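Local coordinates for protein choline dehydrogenase and related flavoproteins (Aspergillus oryzae, PDB 3Q9T) that probably oxidises formate as a flavin-dependent formate oxidase of the glucose-methanol-choline oxidoreductase family, with 8-formyl-FAD as its bound cofactor, at residues F169-Q182 and F466-L480. Sequence-based numbering, arbitrary orientation.
Sequences FRENLTKAWKSMGQ and FSYDLLFKGEGFKDL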
ATOM      1  N   PHE A 169      15.875 -14.958  30.026  1.00 27.19           N
ATOM      2  CA  PHE A 169      15.035 -15.010  28.830  1.00 21.61           C
ATOM      3  C   PHE A 169      15.319 -16.285  28.034  1.00 23.74           C
ATOM      4  O   PHE A 169      14.413 -17.085  27.764  1.00 24.67           O
ATOM      5  CB  PHE A 169      15.278 -13.742  28.000  1.00 27.60           C
ATOM      6  CG  PHE A 169      14.760 -13.806  26.593  1.00 30.92           C
ATOM      7  CD1 PHE A 169      15.546 -14.322  25.575  1.00 22.71           C
ATOM      8  CD2 PHE A 169      13.499 -13.306  26.277  1.00 28.58           C
ATOM      9  CE1 PHE A 169      15.074 -14.368  24.268  1.00 23.37           C
ATOM     10  CE2 PHE A 169      13.026 -13.347  24.964  1.00 25.64           C
ATOM     11  CZ  PHE A 169      13.818 -13.867  23.962  1.00 19.84           C
ATOM     12  N   ARG A 170      16.586 -16.515  27.698  1.00 22.24           N
ATOM     13  CA  ARG A 170      16.932 -17.738  26.967  1.00 19.73           C
ATOM     14  C   ARG A 170      16.490 -19.003  27.698  1.00 22.24           C
ATOM     15  O   ARG A 170      16.011 -19.969  27.072  1.00 24.44           O
ATOM     16  CB  ARG A 170      18.431 -17.798  26.661  1.00 21.16           C
ATOM     17  CG  ARG A 170      18.933 -16.620  25.816  1.00 23.41           C
ATOM     18  CD  ARG A 170      20.349 -16.878  25.335  1.00 21.69           C
ATOM     19  NE  ARG A 170      21.299 -16.947  26.436  1.00 22.10           N
ATOM     20  CZ  ARG A 170      21.889 -15.887  26.979  1.00 26.99           C
ATOM     21  NH1 ARG A 170      21.634 -14.661  26.524  1.00 21.83           N
ATOM     22  NH2 ARG A 170      22.739 -16.051  27.982  1.00 26.35           N
ATOM     23  N   GLU A 171      16.655 -19.007  29.018  1.00 23.63           N
ATOM     24  CA  GLU A 171      16.335 -20.194  29.817  1.00 29.43           C
ATOM     25  C   GLU A 171      14.828 -20.480  29.807  1.00 20.59           C
ATOM     26  O   GLU A 171      14.405 -21.623  29.634  1.00 29.26           O
ATOM     27  CB  GLU A 171      16.869 -20.043  31.246  1.00 27.21           C
ATOM     28  CG  GLU A 171      15.870 -20.421  32.337  1.00 50.27           C
ATOM     29  CD  GLU A 171      16.218 -21.725  33.045  1.00 67.50           C
ATOM     30  OE1 GLU A 171      16.546 -22.719  32.357  1.00 71.38           O
ATOM     31  OE2 GLU A 171      16.162 -21.751  34.295  1.00 65.89           O
ATOM     32  N   ASN A 172      14.019 -19.437  29.958  1.00 23.91           N
ATOM     33  CA  ASN A 172      12.564 -19.592  29.863  1.00 25.99           C
ATOM     34  C   ASN A 172      12.037 -20.003  28.479  1.00 25.43           C
ATOM     35  O   ASN A 172      11.128 -20.834  28.381  1.00 19.37           O
ATOM     36  CB  ASN A 172      11.863 -18.343  30.356  1.00 23.58           C
ATOM     37  CG  ASN A 172      11.815 -18.274  31.872  1.00 27.01           C
ATOM     38  OD1 ASN A 172      10.969 -18.902  32.505  1.00 31.90           O
ATOM     39  ND2 ASN A 172      12.734 -17.519  32.460  1.00 23.68           N
ATOM     40  N   LEU A 173      12.636 -19.446  27.427  1.00 18.98           N
ATOM     41  CA  LEU A 173      12.258 -19.752  26.054  1.00 18.90           C
ATOM     42  C   LEU A 173      12.576 -21.203  25.772  1.00 19.05           C
ATOM     43  O   LEU A 173      11.809 -21.906  25.116  1.00 19.38           O
ATOM     44  CB  LEU A 173      13.020 -18.838  25.072  1.00 18.83           C
ATOM     45  CG  LEU A 173      12.763 -18.989  23.560  1.00 28.85           C
ATOM     46  CD1 LEU A 173      11.272 -19.020  23.252  1.00 21.88           C
ATOM     47  CD2 LEU A 173      13.477 -17.896  22.711  1.00 19.37           C
ATOM     48  N   THR A 174      13.724 -21.647  26.278  1.00 22.60           N
ATOM     49  CA  THR A 174      14.151 -23.022  26.085  1.00 23.08           C
ATOM     50  C   THR A 174      13.173 -23.978  26.772  1.00 23.18           C
ATOM     51  O   THR A 174      12.702 -24.956  26.168  1.00 20.54           O
ATOM     52  CB  THR A 174      15.605 -23.244  26.579  1.00 20.89           C
ATOM     53  OG1 THR A 174      16.507 -22.491  25.753  1.00 23.69           O
ATOM     54  CG2 THR A 174      15.978 -24.728  26.514  1.00 17.78           C
ATOM     55  N   LYS A 175      12.848 -23.667  28.023  1.00 19.60           N
ATOM     56  CA  LYS A 175      11.886 -24.458  28.795  1.00 25.59           C
ATOM     57  C   LYS A 175      10.540 -24.524  28.058  1.00 29.75           C
ATOM     58  O   LYS A 175       9.935 -25.595  27.916  1.00 22.87           O
ATOM     59  CB  LYS A 175      11.695 -23.815  30.172  1.00 29.90           C
ATOM     60  CG  LYS A 175      11.668 -24.770  31.347  1.00 43.55           C
ATOM     61  CD  LYS A 175      11.403 -24.027  32.668  1.00 42.32           C
ATOM     62  CE  LYS A 175      12.604 -23.212  33.123  1.00 50.80           C
ATOM     63  NZ  LYS A 175      12.286 -22.315  34.274  1.00 52.65           N
ATOM     64  N   ALA A 176      10.083 -23.365  27.583  1.00 24.44           N
ATOM     65  CA  ALA A 176       8.805 -23.278  26.891  1.00 26.41           C
ATOM     66  C   ALA A 176       8.802 -24.187  25.667  1.00 24.81           C
ATOM     67  O   ALA A 176       7.882 -24.981  25.475  1.00 19.70           O
ATOM     68  CB  ALA A 176       8.525 -21.829  26.490  1.00 21.14           C
ATOM     69  N   TRP A 177       9.862 -24.079  24.865  1.00 19.20           N
ATOM     70  CA  TRP A 177      10.013 -24.859  23.643  1.00 18.68           C
ATOM     71  C   TRP A 177       9.931 -26.359  23.896  1.00 21.58           C
ATOM     72  O   TRP A 177       9.193 -27.085  23.216  1.00 24.45           O
ATOM     73  CB  TRP A 177      11.349 -24.514  22.957  1.00 19.08           C
ATOM     74  CG  TRP A 177      11.484 -25.068  21.568  1.00 24.42           C
ATOM     75  CD1 TRP A 177      12.040 -26.259  21.209  1.00 23.62           C
ATOM     76  CD2 TRP A 177      11.033 -24.451  20.352  1.00 19.39           C
ATOM     77  NE1 TRP A 177      11.968 -26.423  19.850  1.00 20.29           N
ATOM     78  CE2 TRP A 177      11.359 -25.327  19.299  1.00 23.20           C
ATOM     79  CE3 TRP A 177      10.399 -23.241  20.056  1.00 17.62           C
ATOM     80  CZ2 TRP A 177      11.061 -25.037  17.964  1.00 25.57           C
ATOM     81  CZ3 TRP A 177      10.104 -22.947  18.729  1.00 20.75           C
ATOM     82  CH2 TRP A 177      10.436 -23.840  17.699  1.00 23.57           C
ATOM     83  N   LYS A 178      10.718 -26.832  24.853  1.00 17.80           N
ATOM     84  CA  LYS A 178      10.694 -28.253  25.214  1.00 28.52           C
ATOM     85  C   LYS A 178       9.332 -28.665  25.777  1.00 26.99           C
ATOM     86  O   LYS A 178       8.860 -29.781  25.533  1.00 29.75           O
ATOM     87  CB  LYS A 178      11.814 -28.586  26.206  1.00 31.33           C
ATOM     88  CG  LYS A 178      13.216 -28.403  25.632  1.00 31.61           C
ATOM     89  CD  LYS A 178      14.263 -28.344  26.734  1.00 43.75           C
ATOM     90  CE  LYS A 178      14.305 -29.643  27.526  1.00 58.76           C
ATOM     91  NZ  LYS A 178      14.682 -30.807  26.673  1.00 54.33           N
ATOM     92  N   SER A 179       8.682 -27.763  26.501  1.00 17.92           N
ATOM     93  CA  SER A 179       7.359 -28.078  27.060  1.00 23.54           C
ATOM     94  C   SER A 179       6.313 -28.316  25.967  1.00 30.69           C
ATOM     95  O   SER A 179       5.315 -29.007  26.190  1.00 25.84           O
ATOM     96  CB  SER A 179       6.877 -26.979  28.014  1.00 27.36           C
ATOM     97  OG  SER A 179       6.332 -25.881  27.306  1.00 26.38           O
ATOM     98  N   MET A 180       6.549 -27.751  24.786  1.00 26.67           N
ATOM     99  CA  MET A 180       5.666 -27.975  23.652  1.00 25.82           C
ATOM    100  C   MET A 180       5.967 -29.316  22.964  1.00 26.76           C
ATOM    101  O   MET A 180       5.253 -29.731  22.063  1.00 24.19           O
ATOM    102  CB  MET A 180       5.798 -26.827  22.643  1.00 31.89           C
ATOM    103  CG  MET A 180       5.441 -25.459  23.198  1.00 32.86           C
ATOM    104  SD  MET A 180       3.692 -25.353  23.631  1.00 41.14           S
ATOM    105  CE  MET A 180       2.951 -25.475  22.021  1.00 35.89           C
ATOM    106  N   GLY A 181       7.030 -29.993  23.382  1.00 28.10           N
ATOM    107  CA  GLY A 181       7.374 -31.263  22.766  1.00 19.97           C
ATOM    108  C   GLY A 181       8.173 -31.104  21.481  1.00 29.11           C
ATOM    109  O   GLY A 181       8.129 -31.961  20.596  1.00 27.91           O
ATOM    110  N   GLN A 182       8.893 -29.990  21.368  1.00 26.84           N
ATOM    111  CA  GLN A 182       9.754 -29.725  20.215  1.00 20.02           C
ATOM    112  C   GLN A 182      11.206 -29.859  20.643  1.00 24.33           C
ATOM    113  O   GLN A 182      11.563 -29.519  21.774  1.00 23.58           O
ATOM    114  CB  GLN A 182       9.512 -28.320  19.651  1.00 16.63           C
ATOM    115  CG  GLN A 182       8.145 -28.124  19.026  1.00 24.42           C
ATOM    116  CD  GLN A 182       7.938 -29.021  17.808  1.00 33.10           C
ATOM    117  OE1 GLN A 182       6.958 -29.755  17.728  1.00 33.33           O
ATOM    118  NE2 GLN A 182       8.875 -28.970  16.862  1.00 25.79           N
ATOM    119  N   PHE A 466       1.058 -21.445  16.584  1.00 21.29           N
ATOM    120  CA  PHE A 466       2.144 -22.190  17.213  1.00 21.01           C
ATOM    121  C   PHE A 466       3.017 -21.288  18.098  1.00 21.69           C
ATOM    122  O   PHE A 466       3.342 -21.665  19.221  1.00 21.61           O
ATOM    123  CB  PHE A 466       3.001 -22.881  16.156  1.00 16.80           C
ATOM    124  CG  PHE A 466       4.292 -23.441  16.682  1.00 20.61           C
ATOM    125  CD1 PHE A 466       4.446 -24.809  16.867  1.00 22.31           C
ATOM    126  CD2 PHE A 466       5.367 -22.600  16.975  1.00 21.52           C
ATOM    127  CE1 PHE A 466       5.639 -25.332  17.344  1.00 23.78           C
ATOM    128  CE2 PHE A 466       6.559 -23.109  17.451  1.00 18.62           C
ATOM    129  CZ  PHE A 466       6.703 -24.479  17.635  1.00 21.74           C
ATOM    130  N   SER A 467       3.396 -20.109  17.596  1.00 17.12           N
ATOM    131  CA  SER A 467       4.248 -19.204  18.367  1.00 19.86           C
ATOM    132  C   SER A 467       3.561 -18.690  19.627  1.00 22.10           C
ATOM    133  O   SER A 467       4.206 -18.552  20.672  1.00 21.25           O
ATOM    134  CB  SER A 467       4.743 -18.016  17.529  1.00 17.43           C
ATOM    135  OG  SER A 467       5.436 -18.452  16.384  1.00 16.83           O
ATOM    136  N   TYR A 468       2.268 -18.386  19.509  1.00 18.98           N
ATOM    137  CA  TYR A 468       1.454 -17.922  20.635  1.00 20.78           C
ATOM    138  C   TYR A 468       1.300 -18.997  21.719  1.00 21.84           C
ATOM    139  O   TYR A 468       1.497 -18.727  22.910  1.00 18.02           O
ATOM    140  CB  TYR A 468       0.086 -17.420  20.138  1.00 15.89           C
ATOM    141  CG  TYR A 468       0.057 -15.922  19.972  1.00 21.00           C
ATOM    142  CD1 TYR A 468      -0.670 -15.115  20.848  1.00 23.63           C
ATOM    143  CD2 TYR A 468       0.803 -15.305  18.974  1.00 20.60           C
ATOM    144  CE1 TYR A 468      -0.680 -13.730  20.713  1.00 23.24           C
ATOM    145  CE2 TYR A 468       0.798 -13.918  18.824  1.00 21.99           C
ATOM    146  CZ  TYR A 468       0.059 -13.137  19.698  1.00 19.05           C
ATOM    147  OH  TYR A 468       0.055 -11.772  19.555  1.00 15.04           O
ATOM    148  N   ASP A 469       0.972 -20.215  21.299  1.00 21.78           N
ATOM    149  CA  ASP A 469       0.941 -21.361  22.213  1.00 27.00           C
ATOM    150  C   ASP A 469       2.239 -21.484  22.993  1.00 22.49           C
ATOM    151  O   ASP A 469       2.236 -21.649  24.210  1.00 28.06           O
ATOM    152  CB  ASP A 469       0.714 -22.656  21.437  1.00 25.46           C
ATOM    153  CG  ASP A 469      -0.678 -22.759  20.892  1.00 20.76           C
ATOM    154  OD1 ASP A 469      -1.530 -21.960  21.320  1.00 23.29           O
ATOM    155  OD2 ASP A 469      -0.924 -23.636  20.043  1.00 24.96           O
ATOM    156  N   LEU A 470       3.347 -21.396  22.274  1.00 20.30           N
ATOM    157  CA  LEU A 470       4.672 -21.586  22.851  1.00 23.02           C
ATOM    158  C   LEU A 470       4.930 -20.554  23.939  1.00 22.84           C
ATOM    159  O   LEU A 470       5.460 -20.856  25.004  1.00 20.90           O
ATOM    160  CB  LEU A 470       5.702 -21.443  21.727  1.00 19.30           C
ATOM    161  CG  LEU A 470       7.216 -21.670  21.790  1.00 29.52           C
ATOM    162  CD1 LEU A 470       7.943 -20.363  21.562  1.00 22.06           C
ATOM    163  CD2 LEU A 470       7.720 -22.416  23.032  1.00 20.43           C
ATOM    164  N   LEU A 471       4.529 -19.324  23.668  1.00 17.09           N
ATOM    165  CA  LEU A 471       4.961 -18.218  24.489  1.00 24.38           C
ATOM    166  C   LEU A 471       3.948 -17.921  25.589  1.00 23.63           C
ATOM    167  O   LEU A 471       4.333 -17.489  26.681  1.00 19.08           O
ATOM    168  CB  LEU A 471       5.228 -16.979  23.625  1.00 20.66           C
ATOM    169  CG  LEU A 471       6.393 -17.059  22.623  1.00 28.47           C
ATOM    170  CD1 LEU A 471       6.332 -15.904  21.617  1.00 15.21           C
ATOM    171  CD2 LEU A 471       7.759 -17.081  23.314  1.00 19.84           C
ATOM    172  N   PHE A 472       2.667 -18.156  25.303  1.00 20.30           N
ATOM    173  CA  PHE A 472       1.595 -17.933  26.285  1.00 23.18           C
ATOM    174  C   PHE A 472       1.281 -19.151  27.143  1.00 18.52           C
ATOM    175  O   PHE A 472       0.618 -19.032  28.164  1.00 26.01           O
ATOM    176  CB  PHE A 472       0.302 -17.437  25.615  1.00 23.10           C
ATOM    177  CG  PHE A 472       0.303 -15.966  25.334  1.00 25.39           C
ATOM    178  CD1 PHE A 472      -0.300 -15.080  26.209  1.00 33.08           C
ATOM    179  CD2 PHE A 472       0.931 -15.463  24.208  1.00 24.19           C
ATOM    180  CE1 PHE A 472      -0.286 -13.727  25.955  1.00 22.19           C
ATOM    181  CE2 PHE A 472       0.946 -14.113  23.953  1.00 27.31           C
ATOM    182  CZ  PHE A 472       0.336 -13.246  24.830  1.00 30.20           C
ATOM    183  N   LYS A 473       1.740 -20.320  26.726  1.00 23.79           N
ATOM    184  CA  LYS A 473       1.413 -21.549  27.447  1.00 26.31           C
ATOM    185  C   LYS A 473       2.675 -22.307  27.824  1.00 25.56           C
ATOM    186  O   LYS A 473       2.636 -23.184  28.674  1.00 26.91           O
ATOM    187  CB  LYS A 473       0.548 -22.482  26.592  1.00 25.04           C
ATOM    188  CG  LYS A 473      -0.776 -21.920  26.124  1.00 28.32           C
ATOM    189  CD  LYS A 473      -1.487 -22.965  25.284  1.00 29.66           C
ATOM    190  CE  LYS A 473      -2.739 -22.421  24.643  1.00 39.13           C
ATOM    191  NZ  LYS A 473      -3.212 -23.320  23.535  1.00 37.81           N
ATOM    192  N   GLY A 474       3.790 -21.995  27.165  1.00 24.19           N
ATOM    193  CA  GLY A 474       5.017 -22.733  27.403  1.00 20.97           C
ATOM    194  C   GLY A 474       5.550 -22.534  28.809  1.00 23.44           C
ATOM    195  O   GLY A 474       5.488 -21.431  29.356  1.00 22.58           O
ATOM    196  N   GLU A 475       6.073 -23.610  29.389  1.00 21.03           N
ATOM    197  CA  GLU A 475       6.672 -23.583  30.717  1.00 23.81           C
ATOM    198  C   GLU A 475       7.691 -22.456  30.871  1.00 25.78           C
ATOM    199  O   GLU A 475       8.539 -22.238  29.999  1.00 25.38           O
ATOM    200  CB  GLU A 475       7.342 -24.936  30.992  1.00 27.42           C
ATOM    201  CG  GLU A 475       7.935 -25.092  32.373  1.00 45.82           C
ATOM    202  CD  GLU A 475       8.779 -26.359  32.513  1.00 55.57           C
ATOM    203  OE1 GLU A 475       8.543 -27.326  31.749  1.00 56.85           O
ATOM    204  OE2 GLU A 475       9.681 -26.383  33.384  1.00 52.05           O
ATOM    205  N   GLY A 476       7.620 -21.740  31.985  1.00 27.47           N
ATOM    206  CA  GLY A 476       8.561 -20.661  32.228  1.00 20.49           C
ATOM    207  C   GLY A 476       8.173 -19.388  31.490  1.00 24.79           C
ATOM    208  O   GLY A 476       7.877 -18.373  32.118  1.00 19.37           O
ATOM    209  N   PHE A 477       8.160 -19.431  30.157  1.00 22.75           N
ATOM    210  CA  PHE A 477       7.896 -18.214  29.397  1.00 19.46           C
ATOM    211  C   PHE A 477       6.488 -17.688  29.601  1.00 20.00           C
ATOM    212  O   PHE A 477       6.261 -16.498  29.487  1.00 19.13           O
ATOM    213  CB  PHE A 477       8.192 -18.357  27.905  1.00 21.19           C
ATOM    214  CG  PHE A 477       8.687 -17.079  27.273  1.00 23.57           C
ATOM    215  CD1 PHE A 477       7.797 -16.082  26.900  1.00 18.09           C
ATOM    216  CD2 PHE A 477      10.048 -16.866  27.082  1.00 25.45           C
ATOM    217  CE1 PHE A 477       8.247 -14.900  26.340  1.00 24.26           C
ATOM    218  CE2 PHE A 477      10.507 -15.687  26.516  1.00 26.18           C
ATOM    219  CZ  PHE A 477       9.595 -14.697  26.144  1.00 21.71           C
ATOM    220  N   LYS A 478       5.541 -18.566  29.920  1.00 22.90           N
ATOM    221  CA  LYS A 478       4.166 -18.115  30.079  1.00 18.54           C
ATOM    222  C   LYS A 478       4.079 -17.016  31.132  1.00 21.77           C
ATOM    223  O   LYS A 478       3.235 -16.131  31.060  1.00 26.71           O
ATOM    224  CB  LYS A 478       3.244 -19.282  30.422  1.00 22.21           C
ATOM    225  CG  LYS A 478       3.590 -20.050  31.688  1.00 22.18           C
ATOM    226  CD  LYS A 478       2.458 -21.051  31.982  1.00 33.97           C
ATOM    227  CE  LYS A 478       2.498 -21.551  33.406  1.00 45.99           C
ATOM    228  NZ  LYS A 478       2.538 -20.424  34.388  1.00 41.39           N
ATOM    229  N   ASP A 479       4.973 -17.069  32.108  1.00 24.53           N
ATOM    230  CA  ASP A 479       4.967 -16.093  33.186  1.00 24.07           C
ATOM    231  C   ASP A 479       5.633 -14.770  32.818  1.00 30.34           C
ATOM    232  O   ASP A 479       5.604 -13.829  33.611  1.00 32.40           O
ATOM    233  CB  ASP A 479       5.634 -16.685  34.428  1.00 28.56           C
ATOM    234  CG  ASP A 479       4.794 -17.787  35.068  1.00 44.46           C
ATOM    235  OD1 ASP A 479       3.561 -17.578  35.221  1.00 33.58           O
ATOM    236  OD2 ASP A 479       5.365 -18.854  35.401  1.00 38.58           O
ATOM    237  N   LEU A 480       6.232 -14.683  31.631  1.00 23.94           N
ATOM    238  CA  LEU A 480       6.960 -13.461  31.263  1.00 26.91           C
ATOM    239  C   LEU A 480       6.105 -12.473  30.478  1.00 22.73           C
ATOM    240  O   LEU A 480       6.378 -11.277  30.452  1.00 26.96           O
ATOM    241  CB  LEU A 480       8.212 -13.809  30.464  1.00 17.48           C
ATOM    242  CG  LEU A 480       9.160 -14.761  31.195  1.00 26.62           C
ATOM    243  CD1 LEU A 480      10.385 -15.087  30.338  1.00 19.23           C
ATOM    244  CD2 LEU A 480       9.575 -14.151  32.527  1.00 31.32           C
TER
HETATM  245  O   HOH W   1      10.471 -27.633  29.630  1.00 36.31           O
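Met180 and Leu470 bury more surface here than any other residues, followed closely by Glu475. Leu470 turns one methyl, CD2, against the backbone of the facing helix, 3.4 Å from Ala176 C. A branched side chain suits this place because its two methyls reach different partners, CD2 the backbone at Ala176 and Trp177, CD1 the side chain of Leu173. Met180 directly precedes Gly181, whose positive phi closes the helix in a Schellman motif. Bent at both chi2 and chi3, its flexible chain lays CG 3.8 Å from Leu470 CD2 and CE on Asp469 CB. The carboxylate of Asp469 is engaged elsewhere, by Lys473 and by the hydroxyl of Tyr364. Beyond Leu470, the edge of the Phe466 ring is directed at the face of Trp177 in an offset edge-to-face pair, planes at 70°.

Where helix 454-473 gives way to a loop, the contact turns polar. Glu475 N donates to Ser179 OG (3.1 Å, 159° at the hydrogen), and the same hydroxyl donates to Ala176 O, so serine bridges the two backbones. The Glu475 side chain, its CG anti to the backbone N, extends across the aliphatic part of Lys175, and a water joins its OE1 to Lys175 O. Gly474, without a side chain, sits with CA 3.7 Å from Ala176 CB; Gly476, at positive phi, closely meets OD1 of Asn172, whose ND2 bonds Pro168 O. Phe477 then brings its ring edge to Leu173 N and Phe169 CE2, held between Leu471 and Leu480 on opposite faces.

Away from the flavin, Leu173 and Leu470 touch Phe396 of the underlying sheet, and Phe169 and Phe477 touch Leu417. Burial of hydrocarbon thus probably supplies most of the adhesion, while the serine bridge helps fix the loop's position.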